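2-hydroxymethyl glutarate dehydrogenase (Eubacterium barkeri, PDB 3CKY) catalyses the NAD-dependent interconversion of 2-formylglutarate and (S)-2-hydroxymethylglutarate in the bacterial fermentation of nicotinate. Local coordinates at residues 4-9 against 60-65; 27-32 against 47-52; 53-58 against 84-89. One frame throughout, in Å; residues are numbered along the deposited sequence.

Contact 1 (4-9 against 60-65)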
loop_
_atom_site.group_PDB
_atom_site.type_symbol
_atom_site.label_atom_id
_atom_site.label_comp_id
_atom_site.label_asym_id
_atom_site.label_seq_id
_atom_site.Cartn_x
_atom_site.Cartn_y
_atom_site.Cartn_z
ATOM N N SER A 4 -12.486 24.148 -46.717
ATOM C CA SER A 4 -11.048 23.800 -46.890
ATOM C C SER A 4 -10.308 23.857 -45.554
ATOM O O SER A 4 -9.266 24.508 -45.430
ATOM C CB SER A 4 -10.393 24.755 -47.882
ATOM O OG SER A 4 -10.260 26.047 -47.318
ATOM N N ILE A 5 -10.850 23.174 -44.552
ATOM C CA ILE A 5 -10.191 23.096 -43.258
ATOM C C ILE A 5 -8.830 22.424 -43.469
ATOM O O ILE A 5 -8.694 21.520 -44.305
ATOM C CB ILE A 5 -11.067 22.348 -42.208
ATOM C CG1 ILE A 5 -10.522 22.557 -40.788
ATOM C CG2 ILE A 5 -11.196 20.860 -42.546
ATOM C CD1 ILE A 5 -10.706 23.970 -40.260
ATOM N N LYS A 6 -7.818 22.903 -42.749
ATOM C CA LYS A 6 -6.458 22.399 -42.900
ATOM C C LYS A 6 -6.060 21.615 -41.665
ATOM O O LYS A 6 -6.008 22.167 -40.568
ATOM C CB LYS A 6 -5.477 23.551 -43.129
ATOM C CG LYS A 6 -5.802 24.443 -44.330
ATOM C CD LYS A 6 -5.969 23.647 -45.619
ATOM C CE LYS A 6 -6.277 24.545 -46.807
ATOM N NZ LYS A 6 -6.844 23.756 -47.939
ATOM N N ILE A 7 -5.785 20.327 -41.857
ATOM C CA ILE A 7 -5.390 19.437 -40.774
ATOM C C ILE A 7 -3.893 19.158 -40.811
ATOM O O ILE A 7 -3.317 18.967 -41.876
ATOM C CB ILE A 7 -6.163 18.098 -40.837
ATOM C CG1 ILE A 7 -7.674 18.351 -40.922
ATOM C CG2 ILE A 7 -5.830 17.224 -39.636
ATOM C CD1 ILE A 7 -8.189 19.443 -39.998
ATOM N N GLY A 8 -3.277 19.132 -39.633
ATOM C CA GLY A 8 -1.856 18.838 -39.492
ATOM C C GLY A 8 -1.612 17.670 -38.557
ATOM O O GLY A 8 -2.372 17.441 -37.614
ATOM N N PHE A 9 -0.544 16.930 -38.827
ATOM C CA PHE A 9 -0.142 15.796 -38.002
ATOM C C PHE A 9 1.322 15.917 -37.592
ATOM O O PHE A 9 2.225 15.779 -38.423
ATOM C CB PHE A 9 -0.356 14.486 -38.760
ATOM C CG PHE A 9 -1.784 14.037 -38.800
ATOM C CD1 PHE A 9 -2.630 14.448 -39.824
ATOM C CD2 PHE A 9 -2.289 13.207 -37.811
ATOM C CE1 PHE A 9 -3.955 14.035 -39.863
ATOM C CE2 PHE A 9 -3.617 12.787 -37.844
ATOM C CZ PHE A 9 -4.447 13.199 -38.871
ATOM N N ALA A 60 0.949 25.884 -41.300
ATOM C CA ALA A 60 -0.014 25.627 -42.377
ATOM C C ALA A 60 -1.397 25.173 -41.892
ATOM O O ALA A 60 -2.387 25.340 -42.612
ATOM C CB ALA A 60 0.556 24.593 -43.344
ATOM N N SER A 61 -1.466 24.620 -40.681
ATOM C CA SER A 61 -2.664 23.902 -40.221
ATOM C C SER A 61 -3.595 24.722 -39.322
ATOM O O SER A 61 -3.166 25.647 -38.636
ATOM C CB SER A 61 -2.242 22.632 -39.485
ATOM O OG SER A 61 -1.401 21.841 -40.304
ATOM N N ASP A 62 -4.876 24.361 -39.351
ATOM C CA ASP A 62 -5.894 24.939 -38.473
ATOM C C ASP A 62 -6.135 24.031 -37.276
ATOM O O ASP A 62 -6.345 24.504 -36.164
ATOM C CB ASP A 62 -7.221 25.102 -39.222
ATOM C CG ASP A 62 -7.080 25.883 -40.513
ATOM O OD1 ASP A 62 -6.124 26.682 -40.645
ATOM O OD2 ASP A 62 -7.939 25.691 -41.396
ATOM N N ILE A 63 -6.142 22.725 -37.529
ATOM C CA ILE A 63 -6.290 21.721 -36.487
ATOM C C ILE A 63 -5.113 20.757 -36.581
ATOM O O ILE A 63 -4.870 20.166 -37.632
ATOM C CB ILE A 63 -7.615 20.943 -36.626
ATOM C CG1 ILE A 63 -8.808 21.900 -36.494
ATOM C CG2 ILE A 63 -7.690 19.819 -35.576
ATOM C CD1 ILE A 63 -10.148 21.280 -36.872
ATOM N N ILE A 64 -4.383 20.617 -35.482
ATOM C CA ILE A 64 -3.175 19.800 -35.450
ATOM C C ILE A 64 -3.365 18.639 -34.473
ATOM O O ILE A 64 -3.769 18.833 -33.325
ATOM C CB ILE A 64 -1.935 20.626 -35.032
ATOM C CG1 ILE A 64 -1.747 21.831 -35.959
ATOM C CG2 ILE A 64 -0.684 19.758 -35.055
ATOM C CD1 ILE A 64 -0.789 22.867 -35.413
ATOM N N PHE A 65 -3.081 17.434 -34.954
ATOM C CA PHE A 65 -3.157 16.237 -34.144
ATOM C C PHE A 65 -1.763 15.812 -33.728
ATOM O O PHE A 65 -0.817 15.871 -34.516
ATOM C CB PHE A 65 -3.821 15.106 -34.924
ATOM C CG PHE A 65 -5.284 15.308 -35.138
ATOM C CD1 PHE A 65 -5.749 15.965 -36.269
ATOM C CD2 PHE A 65 -6.201 14.854 -34.207
ATOM C CE1 PHE A 65 -7.108 16.159 -36.471
ATOM C CE2 PHE A 65 -7.558 15.041 -34.401
ATOM C CZ PHE A 65 -8.013 15.692 -35.536
#

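Contact 2 (27-32 against 47-52)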
loop_
_atom_site.group_PDB
_atom_site.type_symbol
_atom_site.label_atom_id
_atom_site.label_comp_id
_atom_site.label_asym_id
_atom_site.label_seq_id
_atom_site.Cartn_x
_atom_site.Cartn_y
_atom_site.Cartn_z
ATOM N N GLY A 27 -11.461 14.127 -48.587
ATOM C CA GLY A 27 -10.993 15.282 -49.334
ATOM C C GLY A 27 -10.564 16.448 -48.461
ATOM O O GLY A 27 -10.531 17.586 -48.930
ATOM N N VAL A 28 -10.228 16.179 -47.199
ATOM C CA VAL A 28 -9.734 17.243 -46.324
ATOM C C VAL A 28 -8.227 17.385 -46.548
ATOM O O VAL A 28 -7.513 16.387 -46.708
ATOM C CB VAL A 28 -10.045 17.010 -44.809
ATOM C CG1 VAL A 28 -11.240 16.072 -44.620
ATOM C CG2 VAL A 28 -8.819 16.497 -44.064
ATOM N N THR A 29 -7.757 18.629 -46.576
ATOM C CA THR A 29 -6.335 18.914 -46.758
ATOM C C THR A 29 -5.549 18.534 -45.504
ATOM O O THR A 29 -5.834 19.036 -44.416
ATOM C CB THR A 29 -6.090 20.406 -47.054
ATOM O OG1 THR A 29 -6.799 20.790 -48.241
ATOM C CG2 THR A 29 -4.606 20.680 -47.236
ATOM N N VAL A 30 -4.563 17.653 -45.672
ATOM C CA VAL A 30 -3.764 17.132 -44.563
ATOM C C VAL A 30 -2.268 17.400 -44.770
ATOM O O VAL A 30 -1.668 16.906 -45.727
ATOM C CB VAL A 30 -3.972 15.604 -44.387
ATOM C CG1 VAL A 30 -3.046 15.054 -43.310
ATOM C CG2 VAL A 30 -5.426 15.288 -44.056
ATOM N N TYR A 31 -1.679 18.187 -43.870
ATOM C CA TYR A 31 -0.226 18.368 -43.807
ATOM C C TYR A 31 0.355 17.386 -42.793
ATOM O O TYR A 31 -0.325 17.003 -41.844
ATOM C CB TYR A 31 0.126 19.802 -43.406
ATOM C CG TYR A 31 -0.433 20.852 -44.335
ATOM C CD1 TYR A 31 0.253 21.233 -45.485
ATOM C CD2 TYR A 31 -1.652 21.462 -44.069
ATOM C CE1 TYR A 31 -0.263 22.202 -46.346
ATOM C CE2 TYR A 31 -2.176 22.427 -44.922
ATOM C CZ TYR A 31 -1.478 22.792 -46.056
ATOM O OH TYR A 31 -2.001 23.749 -46.888
ATOM N N ALA A 32 1.606 16.975 -42.984
ATOM C CA ALA A 32 2.194 15.951 -42.121
ATOM C C ALA A 32 3.728 15.957 -42.069
ATOM O O ALA A 32 4.406 16.196 -43.073
ATOM C CB ALA A 32 1.697 14.573 -42.545
ATOM N N GLY A 47 -2.550 11.469 -50.684
ATOM C CA GLY A 47 -2.859 12.879 -50.937
ATOM C C GLY A 47 -2.389 13.870 -49.886
ATOM O O GLY A 47 -2.714 15.054 -49.966
ATOM N N ALA A 48 -1.629 13.403 -48.901
ATOM C CA ALA A 48 -1.106 14.284 -47.858
ATOM C C ALA A 48 -0.016 15.187 -48.424
ATOM O O ALA A 48 0.691 14.806 -49.359
ATOM C CB ALA A 48 -0.556 13.469 -46.701
ATOM N N GLN A 49 0.105 16.384 -47.858
ATOM C CA GLN A 49 1.181 17.300 -48.211
ATOM C C GLN A 49 2.298 17.231 -47.165
ATOM O O GLN A 49 2.108 17.612 -46.009
ATOM C CB GLN A 49 0.647 18.728 -48.351
ATOM C CG GLN A 49 -0.239 18.925 -49.586
ATOM C CD GLN A 49 -0.472 20.388 -49.930
ATOM O OE1 GLN A 49 -1.615 20.828 -50.064
ATOM N NE2 GLN A 49 0.611 21.147 -50.077
ATOM N N ALA A 50 3.461 16.731 -47.579
ATOM C CA ALA A 50 4.595 16.557 -46.675
ATOM C C ALA A 50 5.186 17.902 -46.255
ATOM O O ALA A 50 5.161 18.870 -47.018
ATOM C CB ALA A 50 5.662 15.685 -47.323
ATOM N N CYS A 51 5.700 17.950 -45.028
ATOM C CA CYS A 51 6.348 19.141 -44.485
ATOM C C CYS A 51 7.743 18.795 -43.968
ATOM O O CYS A 51 8.033 17.642 -43.645
ATOM C CB CYS A 51 5.509 19.743 -43.356
ATOM S SG CYS A 51 3.871 20.303 -43.844
ATOM N N GLU A 52 8.591 19.815 -43.882
ATOM C CA GLU A 52 9.996 19.658 -43.509
ATOM C C GLU A 52 10.189 19.366 -42.023
ATOM O O GLU A 52 11.151 18.704 -41.632
ATOM C CB GLU A 52 10.745 20.942 -43.862
ATOM C CG GLU A 52 12.253 20.841 -43.868
ATOM C CD GLU A 52 12.894 22.187 -44.104
ATOM O OE1 GLU A 52 12.744 23.074 -43.238
ATOM O OE2 GLU A 52 13.536 22.362 -45.158
#

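Contact 3 (53-58 against 84-89)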
loop_
_atom_site.group_PDB
_atom_site.type_symbol
_atom_site.label_atom_id
_atom_site.label_comp_id
_atom_site.label_asym_id
_atom_site.label_seq_id
_atom_site.Cartn_x
_atom_site.Cartn_y
_atom_site.Cartn_z
ATOM N N ASN A 53 9.274 19.872 -41.203
ATOM C CA ASN A 53 9.388 19.773 -39.750
ATOM C C ASN A 53 8.065 20.105 -39.057
ATOM O O ASN A 53 7.085 20.442 -39.720
ATOM C CB ASN A 53 10.499 20.710 -39.265
ATOM C CG ASN A 53 10.315 22.131 -39.753
ATOM O OD1 ASN A 53 9.256 22.729 -39.569
ATOM N ND2 ASN A 53 11.352 22.684 -40.381
ATOM N N ASN A 54 8.047 20.012 -37.729
ATOM C CA ASN A 54 6.847 20.311 -36.927
ATOM C C ASN A 54 6.326 21.734 -37.095
ATOM O O ASN A 54 5.123 21.951 -37.213
ATOM C CB ASN A 54 7.123 20.079 -35.437
ATOM C CG ASN A 54 7.344 18.613 -35.091
ATOM O OD1 ASN A 54 6.943 17.719 -35.830
ATOM N ND2 ASN A 54 7.979 18.364 -33.951
ATOM N N GLN A 55 7.235 22.702 -37.087
ATOM C CA GLN A 55 6.863 24.104 -37.266
ATOM C C GLN A 55 6.144 24.341 -38.593
ATOM O O GLN A 55 5.136 25.051 -38.640
ATOM C CB GLN A 55 8.102 24.989 -37.192
ATOM C CG GLN A 55 8.765 24.983 -35.833
ATOM C CD GLN A 55 9.770 26.102 -35.686
ATOM O OE1 GLN A 55 10.556 26.369 -36.597
ATOM N NE2 GLN A 55 9.744 26.771 -34.540
ATOM N N LYS A 56 6.671 23.742 -39.663
ATOM C CA LYS A 56 6.060 23.827 -40.993
ATOM C C LYS A 56 4.610 23.355 -40.973
ATOM O O LYS A 56 3.726 24.032 -41.499
ATOM C CB LYS A 56 6.857 22.997 -42.004
ATOM C CG LYS A 56 8.191 23.615 -42.420
ATOM C CD LYS A 56 8.069 24.445 -43.690
ATOM C CE LYS A 56 8.202 23.593 -44.955
ATOM N NZ LYS A 56 7.092 22.616 -45.147
ATOM N N VAL A 57 4.369 22.199 -40.355
ATOM C CA VAL A 57 3.013 21.684 -40.204
ATOM C C VAL A 57 2.170 22.679 -39.405
ATOM O O VAL A 57 1.046 23.005 -39.794
ATOM C CB VAL A 57 2.986 20.307 -39.494
ATOM C CG1 VAL A 57 1.550 19.817 -39.328
ATOM C CG2 VAL A 57 3.815 19.286 -40.263
ATOM N N ALA A 58 2.731 23.169 -38.300
ATOM C CA ALA A 58 2.038 24.105 -37.413
ATOM C C ALA A 58 1.550 25.364 -38.137
ATOM O O ALA A 58 0.391 25.758 -37.999
ATOM C CB ALA A 58 2.941 24.489 -36.244
ATOM N N VAL A 84 6.125 24.041 -31.409
ATOM C CA VAL A 84 4.918 24.051 -32.236
ATOM C C VAL A 84 4.047 25.278 -31.936
ATOM O O VAL A 84 3.553 25.930 -32.860
ATOM C CB VAL A 84 4.111 22.736 -32.055
ATOM C CG1 VAL A 84 2.677 22.879 -32.566
ATOM C CG2 VAL A 84 4.827 21.591 -32.755
ATOM N N LEU A 85 3.890 25.597 -30.653
ATOM C CA LEU A 85 3.073 26.737 -30.216
ATOM C C LEU A 85 3.504 28.059 -30.847
ATOM O O LEU A 85 2.660 28.831 -31.305
ATOM C CB LEU A 85 3.083 26.854 -28.682
ATOM C CG LEU A 85 1.928 26.223 -27.876
ATOM C CD1 LEU A 85 1.090 25.250 -28.677
ATOM C CD2 LEU A 85 2.452 25.561 -26.604
ATOM N N SER A 86 4.811 28.313 -30.883
ATOM C CA SER A 86 5.331 29.554 -31.453
ATOM C C SER A 86 5.059 29.677 -32.960
ATOM O O SER A 86 5.001 30.788 -33.488
ATOM C CB SER A 86 6.835 29.690 -31.180
ATOM O OG SER A 86 7.586 28.741 -31.921
ATOM N N ALA A 87 4.890 28.542 -33.639
ATOM C CA ALA A 87 4.682 28.519 -35.092
ATOM C C ALA A 87 3.208 28.461 -35.508
ATOM O O ALA A 87 2.906 28.542 -36.696
ATOM C CB ALA A 87 5.435 27.349 -35.706
ATOM N N CYS A 88 2.300 28.309 -34.544
ATOM C CA CYS A 88 0.865 28.300 -34.831
ATOM C C CYS A 88 0.325 29.711 -34.986
ATOM O O CYS A 88 0.719 30.616 -34.246
ATOM C CB CYS A 88 0.082 27.633 -33.704
ATOM S SG CYS A 88 0.331 25.882 -33.550
ATOM N N LYS A 89 -0.588 29.884 -35.940
ATOM C CA LYS A 89 -1.376 31.106 -36.039
ATOM C C LYS A 89 -2.422 31.069 -34.935
ATOM O O LYS A 89 -2.815 29.992 -34.477
ATOM C CB LYS A 89 -2.047 31.206 -37.414
ATOM C CG LYS A 89 -2.914 32.452 -37.640
ATOM C CD LYS A 89 -2.130 33.776 -37.551
ATOM C CE LYS A 89 -1.144 33.933 -38.700
ATOM N NZ LYS A 89 -0.865 35.356 -39.019
HETATM O O HOH W 1 -1.430 27.634 -37.894
#

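Contact 1 (4-9 against 60-65)
K6 and D62 meet just ahead of the parallel pairing of I7 with I63. Followed outward, the D62 CB lies 3.4 Å from K6 O; chi1 (-54°) sets CG anti to the carbonyl carbon, and the D62 and K6 side chains lie side by side, pointing the same way. The atom nearest OD1 across the contact is K6 CB, while OD2 accepts from K6 N at 3.1 Å, the donor standing above the carboxylate plane, and also touches I5 CD1 at 3.5 Å. K6 O in turn accepts from both D62 N (2.8 Å) and I63 N. An alanine in place of D62 would probably leave K6 N without this acceptor and open a gap beside I5 CD1.

I7 CG2 meets the F65 ring at its edge, 3.6 Å from CE1; the F9 and F65 rings are near parallel (19°) but slid apart. G8 CA sits 3.1 Å from S61 OG, which bonds to V57 O. K6 NZ bonds to T29 OG1 and lies 6.9 Å from D62 OD2, too far for an ion pair; the carboxylate serves the main chain at K6 N, leading into G8 and F9, by similarity part of the NAD-binding stretch of this Rossmann domain.

Contact 2 (27-32 against 47-52)
V30 O receives the N-H of Q49 at 2.8 Å in a nearly straight bond (169°), and the CA-H of A48 also leans on this oxygen, with A48 CB close by. The ladder continues as A32 N donates to Q49 O at 3.1 Å and C51 N to A32 O at 2.9 Å, so donors alternate between the two backbones, as parallel pairing requires. The Y31-Q49 and A32-A50 bridges confirm the register.

On the face of the sheet that carries Y31 and Q49, the two side chains lie side by side and point the same way. Q49 CB touches Y31 CD1 at 3.8 Å. With CD anti to CA (chi2 -165°), the glutamine chain is extended beyond CG, and its CD and NE2 each come 4.0 Å from Y31 CE1. C51 SG packs 3.8 Å from Y31 CB; 5.2 Å from the ring centroid, it makes an oblique sulfur-aromatic contact, 69° off the ring normal. The other face differs: V30 and A48 both rest on L24 of helix 16-25, and A50 packs on V40 and V44 of helix 37-44.

The contact therefore closes the beta-alpha-beta unit formed by strand 29-33, helix 37-44 and strand 49-50, the last being the outermost strand at this end of the sheet within the chain. Its chemistry implies that main-chain bonds hold this short edge strand in register, while the side chains across the pair add mainly van der Waals contact.

Contact 3 (53-58 against 84-89)
Helix 54-60 packs against the short, weakly bonded helix 84-87 by small-residue contact, with A58 and A87 meeting beside strand 63-66, where I64 CD1 packs on A58 and C88. The geometry is that of close methyl packing: A58 CB lies 3.8 Å from A87 CB and 3.7 Å from V84 O, with V84 CG1 and C88 SG also at 4.0 Å. A87 CB also presses on the preceding turn of the facing helix, 3.7 Å from Q55 O and close to Q55 CB. At the start of that helix, N54 CB touches V84 CG2 at 3.8 Å; the V84 chi1 of 163° turns CG1 to A58 and leaves CG2 for this asparagine.

The helix opens with an N-cap: N53 OD1 accepts from K56 N at 2.8 Å, almost in line with the C=O bond. This capping bond is consistent with an ordered first turn, from which N54 directs its CB toward helix 84-87, and in the Rossmann arrangement helix 54-60 leads directly into strand 63-66. V84 and N54 both reach I10 of strand 6-10, a residue of the NAD-binding stretch by similarity, and V77 of helix 71-79.

Polar links are sparse. S86 OG is bonded to G83 O within its own turn, and the Q55 amide only approaches it. One water bridges the backbones, 2.6 Å from A58 O, and accepts from K89 N.

Overall arrangement
All three contacts lie in the NAD-binding Rossmann domain, on the same side of the chain's centre. Contacts 1 and 2, with centres about 9 Å apart, belong to one sheet: strands 6-10 and 29-33 are neighbours, so the order 49-50, 29-33, 6-10, 63-66 runs through both. Contact 3 adds a helical layer, its centre about 11 Å from that of contact 1 and 14 Å from that of contact 2; V57 of helix 54-60 packs on G8 and on C51. Along the chain contact 2 falls between the segments of contact 1, whereas contacts 1 and 3 interleave. Helix 54-60 thus covers the sheet beside strand 6-10, which leads into the presumed dinucleotide-binding loop.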